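Local coordinates for protein VP35 (Myotis lucifugus, PDB 6DKU) that is a bat-genome homolog of filoviral VP35 whose interferon inhibitory domain, the part held here, probably antagonises innate immune signalling as its viral relatives do, at residues A[17-22]-A[49-54]; A[25-30]-A[60-65]. The protein carries 1 engineered substitution. All coordinates share one frame; numbering follows the deposited sequence.

Contact 1: A[17-22]-A[49-54]. Unlike the reference sequence in segment 17-22: Gly-18 (reference Ser).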
loop_
_atom_site.group_PDB
_atom_site.type_symbol
_atom_site.label_atom_id
_atom_site.label_comp_id
_atom_site.label_asym_id
_atom_site.label_seq_id
_atom_site.Cartn_x
_atom_site.Cartn_y
_atom_site.Cartn_z
ATOM N N THR A 17 10.032 0.503 3.799
ATOM C CA THR A 17 10.294 1.843 3.275
ATOM C C THR A 17 11.755 2.244 3.420
ATOM O O THR A 17 12.174 3.211 2.777
ATOM C CB THR A 17 9.401 2.892 3.945
ATOM O OG1 THR A 17 9.494 2.767 5.367
ATOM C CG2 THR A 17 7.956 2.710 3.517
ATOM N N GLY A 18 12.534 1.528 4.238
ATOM C CA GLY A 18 13.975 1.720 4.220
ATOM C C GLY A 18 14.593 1.566 2.841
ATOM O O GLY A 18 15.564 2.252 2.515
ATOM N N TYR A 19 14.038 0.682 2.004
ATOM C CA TYR A 19 14.597 0.462 0.674
ATOM C C TYR A 19 14.201 1.539 -0.322
ATOM O O TYR A 19 14.766 1.592 -1.417
ATOM C CB TYR A 19 14.182 -0.911 0.138
ATOM C CG TYR A 19 14.764 -2.044 0.946
ATOM C CD1 TYR A 19 14.076 -2.566 2.031
ATOM C CD2 TYR A 19 16.008 -2.575 0.642
ATOM C CE1 TYR A 19 14.602 -3.582 2.784
ATOM C CE2 TYR A 19 16.543 -3.599 1.390
ATOM C CZ TYR A 19 15.837 -4.098 2.461
ATOM O OH TYR A 19 16.356 -5.119 3.222
ATOM N N LEU A 20 13.254 2.392 0.018
ATOM C CA LEU A 20 12.893 3.495 -0.854
ATOM C C LEU A 20 13.749 4.717 -0.538
ATOM O O LEU A 20 14.312 4.849 0.551
ATOM C CB LEU A 20 11.413 3.827 -0.695
ATOM C CG LEU A 20 10.481 2.632 -0.887
ATOM C CD1 LEU A 20 9.035 3.063 -0.736
ATOM C CD2 LEU A 20 10.723 2.010 -2.258
ATOM N N THR A 21 13.857 5.610 -1.518
ATOM C CA THR A 21 14.482 6.903 -1.285
ATOM C C THR A 21 13.602 8.003 -1.862
ATOM O O THR A 21 12.416 7.785 -2.127
ATOM C CB THR A 21 15.888 6.962 -1.897
ATOM O OG1 THR A 21 15.825 6.650 -3.291
ATOM C CG2 THR A 21 16.828 5.984 -1.204
ATOM N N GLY A 22 14.173 9.189 -2.046
ATOM C CA GLY A 22 13.471 10.296 -2.641
ATOM C C GLY A 22 12.318 10.783 -1.792
ATOM O O GLY A 22 12.132 10.355 -0.647
ATOM N N ASP A 49 8.465 -11.923 3.537
ATOM C CA ASP A 49 9.198 -13.012 2.903
ATOM C C ASP A 49 9.165 -12.880 1.385
ATOM O O ASP A 49 10.182 -13.095 0.716
ATOM C CB ASP A 49 8.618 -14.356 3.344
ATOM C CG ASP A 49 8.975 -14.707 4.782
ATOM O OD1 ASP A 49 9.960 -14.139 5.311
ATOM O OD2 ASP A 49 8.268 -15.556 5.377
ATOM N N HIS A 50 8.008 -12.509 0.828
ATOM C CA HIS A 50 7.907 -12.324 -0.617
ATOM C C HIS A 50 8.766 -11.155 -1.089
ATOM O O HIS A 50 9.463 -11.255 -2.107
ATOM C CB HIS A 50 6.444 -12.120 -1.010
ATOM C CG HIS A 50 6.240 -11.843 -2.467
ATOM N ND1 HIS A 50 6.013 -12.842 -3.391
ATOM C CD2 HIS A 50 6.232 -10.680 -3.161
ATOM C CE1 HIS A 50 5.870 -12.305 -4.589
ATOM N NE2 HIS A 50 6.001 -10.995 -4.479
ATOM N N PHE A 51 8.716 -10.036 -0.363
ATOM C CA PHE A 51 9.549 -8.877 -0.670
ATOM C C PHE A 51 11.026 -9.258 -0.714
ATOM O O PHE A 51 11.735 -8.953 -1.684
ATOM C CB PHE A 51 9.296 -7.795 0.377
ATOM C CG PHE A 51 10.138 -6.563 0.214
ATOM C CD1 PHE A 51 9.810 -5.605 -0.731
ATOM C CD2 PHE A 51 11.232 -6.342 1.035
ATOM C CE1 PHE A 51 10.567 -4.464 -0.875
ATOM C CE2 PHE A 51 11.996 -5.200 0.900
ATOM C CZ PHE A 51 11.664 -4.261 -0.057
ATOM N N ASN A 52 11.506 -9.935 0.331
ATOM C CA ASN A 52 12.902 -10.343 0.355
ATOM C C ASN A 52 13.214 -11.358 -0.737
ATOM O O ASN A 52 14.335 -11.378 -1.257
ATOM C CB ASN A 52 13.250 -10.902 1.729
ATOM C CG ASN A 52 13.174 -9.852 2.812
ATOM O OD1 ASN A 52 13.522 -8.695 2.591
ATOM N ND2 ASN A 52 12.720 -10.250 3.991
ATOM N N ARG A 53 12.248 -12.207 -1.093
ATOM C CA ARG A 53 12.439 -13.113 -2.222
ATOM C C ARG A 53 12.685 -12.322 -3.499
ATOM O O ARG A 53 13.624 -12.607 -4.252
ATOM C CB ARG A 53 11.219 -14.024 -2.384
ATOM C CG ARG A 53 11.312 -15.363 -1.667
ATOM C CD ARG A 53 10.150 -16.286 -2.059
ATOM N NE ARG A 53 8.842 -15.754 -1.662
ATOM C CZ ARG A 53 8.219 -16.051 -0.523
ATOM N NH1 ARG A 53 8.780 -16.885 0.349
ATOM N NH2 ARG A 53 7.033 -15.512 -0.253
ATOM N N GLU A 54 11.855 -11.306 -3.746
ATOM C CA GLU A 54 11.963 -10.559 -4.993
ATOM C C GLU A 54 13.254 -9.750 -5.044
ATOM O O GLU A 54 13.910 -9.694 -6.093
ATOM C CB GLU A 54 10.729 -9.673 -5.182
ATOM C CG GLU A 54 9.403 -10.442 -5.201
ATOM C CD GLU A 54 9.228 -11.311 -6.445
ATOM O OE1 GLU A 54 9.889 -12.365 -6.543
ATOM O OE2 GLU A 54 8.429 -10.942 -7.329
#
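Tyr-19 and Phe-51 meet across a wide backbone gap: their CA atoms, the nearest pair between 17-22 and 49-54, lie 10.7 Å apart, so the two side chains must bridge the space between the turn around Tyr-19, where the chain leaves helix 9-18, and helix 41-56. Both CB atoms point toward the opposing segment. In Phe-51 the CG atom is anti to the backbone N (chi1 177°), which carries the ring out from the helix to Tyr-19. In Tyr-19 the CG atom lies beside the backbone N instead, and this sets where the phenol ring stands against Phe-51.

The rings form an offset edge-to-face pair in which Phe-51 supplies the edge and Tyr-19 the face. Their centroids are 5.2 Å apart and their planes inclined at 63°, too steep for a parallel-displaced stack. The touching edge is the CE2-CZ bond of Phe-51, and the contact falls on the CG-CD1-CE1 side of the tyrosine ring. The shortest approach, Phe-51 CE2 to Tyr-19 CD1, measures 3.5 Å; CE2 also reaches Tyr-19 CE1, while Phe-51 CZ sits against Tyr-19 CD1 and, less closely, CG. With respect to Phe-51, Tyr-19 CG and CD1 lie at or near the plane of the phenyl ring. No hydrogen bond crosses this interface, and only 98 Å² is buried, shared almost evenly by the two aromatics.

Their environments differ, since Tyr-19 is exposed and Phe-51 buried. Helix 61-71 touches both residues, with Ala-61 against Tyr-19 and Ala-64 against Phe-51. The offset edge-to-face pair joins the turn after helix 9-18 to helix 41-56 within the helical part of the chain, consistent with the alpha-helical subdomain of filoviral VP35 interferon inhibitory domains.

Contact 2: A[25-30]-A[60-65]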
loop_
_atom_site.group_PDB
_atom_site.type_symbol
_atom_site.label_atom_id
_atom_site.label_comp_id
_atom_site.label_asym_id
_atom_site.label_seq_id
_atom_site.Cartn_x
_atom_site.Cartn_y
_atom_site.Cartn_z
ATOM N N THR A 25 6.240 8.958 -1.913
ATOM C CA THR A 25 5.355 8.750 -3.059
ATOM C C THR A 25 4.347 7.645 -2.781
ATOM O O THR A 25 4.270 7.123 -1.663
ATOM C CB THR A 25 6.140 8.384 -4.329
ATOM O OG1 THR A 25 6.648 7.048 -4.216
ATOM C CG2 THR A 25 7.291 9.343 -4.569
ATOM N N ALA A 26 3.590 7.256 -3.808
ATOM C CA ALA A 26 2.598 6.209 -3.620
ATOM C C ALA A 26 3.207 4.853 -3.293
ATOM O O ALA A 26 2.463 3.950 -2.909
ATOM C CB ALA A 26 1.721 6.079 -4.864
ATOM N N PHE A 27 4.520 4.665 -3.455
ATOM C CA PHE A 27 5.095 3.381 -3.060
ATOM C C PHE A 27 5.154 3.268 -1.543
ATOM O O PHE A 27 4.804 2.223 -0.978
ATOM C CB PHE A 27 6.479 3.195 -3.686
ATOM C CG PHE A 27 6.440 2.785 -5.140
ATOM C CD1 PHE A 27 6.211 1.466 -5.502
ATOM C CD2 PHE A 27 6.626 3.726 -6.147
ATOM C CE1 PHE A 27 6.171 1.087 -6.843
ATOM C CE2 PHE A 27 6.589 3.356 -7.489
ATOM C CZ PHE A 27 6.358 2.035 -7.835
ATOM N N HIS A 28 5.579 4.343 -0.866
ATOM C CA HIS A 28 5.505 4.389 0.591
ATOM C C HIS A 28 4.085 4.112 1.065
ATOM O O HIS A 28 3.863 3.323 1.994
ATOM C CB HIS A 28 5.965 5.757 1.101
ATOM C CG HIS A 28 7.327 6.160 0.635
ATOM N ND1 HIS A 28 7.561 6.683 -0.620
ATOM C CD2 HIS A 28 8.526 6.136 1.264
ATOM C CE1 HIS A 28 8.848 6.957 -0.744
ATOM N NE2 HIS A 28 9.454 6.630 0.384
ATOM N N GLU A 29 3.109 4.755 0.419
ATOM C CA GLU A 29 1.714 4.530 0.759
ATOM C C GLU A 29 1.293 3.094 0.492
ATOM O O GLU A 29 0.481 2.551 1.242
ATOM C CB GLU A 29 0.815 5.494 -0.011
ATOM C CG GLU A 29 1.355 6.902 -0.108
ATOM C CD GLU A 29 1.258 7.671 1.195
ATOM O OE1 GLU A 29 0.831 7.078 2.213
ATOM O OE2 GLU A 29 1.610 8.874 1.197
ATOM N N LEU A 30 1.818 2.461 -0.557
ATOM C CA LEU A 30 1.466 1.067 -0.802
ATOM C C LEU A 30 2.003 0.171 0.304
ATOM O O LEU A 30 1.319 -0.759 0.748
ATOM C CB LEU A 30 1.991 0.614 -2.162
ATOM C CG LEU A 30 1.629 -0.817 -2.563
ATOM C CD1 LEU A 30 0.146 -1.098 -2.349
ATOM C CD2 LEU A 30 2.006 -1.065 -4.008
ATOM N N SER A 60 13.864 -4.535 -8.009
ATOM C CA SER A 60 13.999 -3.345 -7.193
ATOM C C SER A 60 12.938 -3.348 -6.101
ATOM O O SER A 60 11.950 -4.085 -6.158
ATOM C CB SER A 60 13.879 -2.087 -8.047
ATOM O OG SER A 60 12.547 -1.892 -8.486
ATOM N N ALA A 61 13.156 -2.503 -5.091
ATOM C CA ALA A 61 12.174 -2.358 -4.019
ATOM C C ALA A 61 10.792 -2.026 -4.570
ATOM O O ALA A 61 9.788 -2.589 -4.118
ATOM C CB ALA A 61 12.625 -1.280 -3.036
ATOM N N HIS A 62 10.723 -1.118 -5.552
ATOM C CA HIS A 62 9.437 -0.728 -6.124
ATOM C C HIS A 62 8.735 -1.922 -6.747
ATOM O O HIS A 62 7.555 -2.193 -6.464
ATOM C CB HIS A 62 9.639 0.369 -7.170
ATOM C CG HIS A 62 10.342 1.581 -6.649
ATOM N ND1 HIS A 62 11.685 1.587 -6.332
ATOM C CD2 HIS A 62 9.890 2.831 -6.395
ATOM C CE1 HIS A 62 12.027 2.786 -5.896
ATOM N NE2 HIS A 62 10.957 3.559 -5.924
ATOM N N ALA A 63 9.454 -2.650 -7.608
ATOM C CA ALA A 63 8.883 -3.838 -8.230
ATOM C C ALA A 63 8.430 -4.832 -7.178
ATOM O O ALA A 63 7.321 -5.358 -7.262
ATOM C CB ALA A 63 9.888 -4.490 -9.181
ATOM N N ALA A 64 9.268 -5.090 -6.172
ATOM C CA ALA A 64 8.917 -6.067 -5.144
ATOM C C ALA A 64 7.633 -5.679 -4.427
ATOM O O ALA A 64 6.746 -6.523 -4.223
ATOM C CB ALA A 64 10.065 -6.207 -4.142
ATOM N N ILE A 65 7.519 -4.403 -4.041
ATOM C CA ILE A 65 6.316 -3.910 -3.371
ATOM C C ILE A 65 5.081 -4.165 -4.229
ATOM O O ILE A 65 4.076 -4.698 -3.747
ATOM C CB ILE A 65 6.470 -2.418 -3.033
ATOM C CG1 ILE A 65 7.474 -2.231 -1.900
ATOM C CG2 ILE A 65 5.132 -1.804 -2.677
ATOM C CD1 ILE A 65 8.015 -0.814 -1.834
#
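Aromatic packing between Phe-27 and His-62 carries the first part of the contact; their CA atoms, 6.7 Å apart, are the closest across the two segments. It is a T-shaped pair, with the imidazole edge directed at the phenyl face, planes at 81° and centroids 4.6 Å apart. His-62 CD2 supplies the edge and stands 3.4 Å from Phe-27 CD2, displaced toward the rim of the ring. A CH-pi contact comes from the same residue: His-62 CB lies 3.9 Å from the centroid of the Phe-27 ring, over that same face but nearer CE1 and CZ. The CB-to-CD2 side of the histidine therefore spans the phenyl ring from one flank to the other.

The segments are the first turns of helices 26-37 and 61-71, whose axes approach to 10.4 Å and run in roughly the same direction, 43° apart. Such a pair fits the helical subdomain that, in VP35 interferon inhibitory domains, precedes a beta-sheet subdomain in the chain. Phe-27 also touches Ile-128, the C-terminal residue just past strand 122-127. Glu-29 OE2 forms a salt bridge with Arg-24.

Aliphatic packing takes over one turn further along each helix. With CG2 anti to its backbone N, Ile-65 brings that methyl against Leu-30, and Ile-65 CG2 meets Leu-30 CD2 at 3.5 Å. The two side chains lie alongside each other, running in opposing senses, and both residues are buried.

No hydrogen bond crosses between the segments; each helix start is capped from within its own segment. Thr-25 OG1 accepts from Phe-27 N at 3.3 Å, tying the cap to the residue that presents the phenyl ring. At the other helix start, Ser-60 OG receives a weak capping bond from Ala-63 N, also at 3.3 Å.

How the contacts relate
Both contacts are partly buried and without a hydrogen bond across either interface, but contact 2 lies deeper, its centre about 8 Å from the centre of the chain against about 13 Å for contact 1, and buries 246 Å² rather than 98 Å². Contact 1 reaches a chain turn through one aromatic pair; contact 2 joins two helix starts, adding aliphatic packing to its T-shaped pair. Each pairs an exposed aromatic with a more shielded one. Their segments alternate along the chain. Helix 61-71, which forms one side of contact 2, also packs on contact 1, and the other side does too: Leu-20 CB lies 3.6 Å from His-28 NE2.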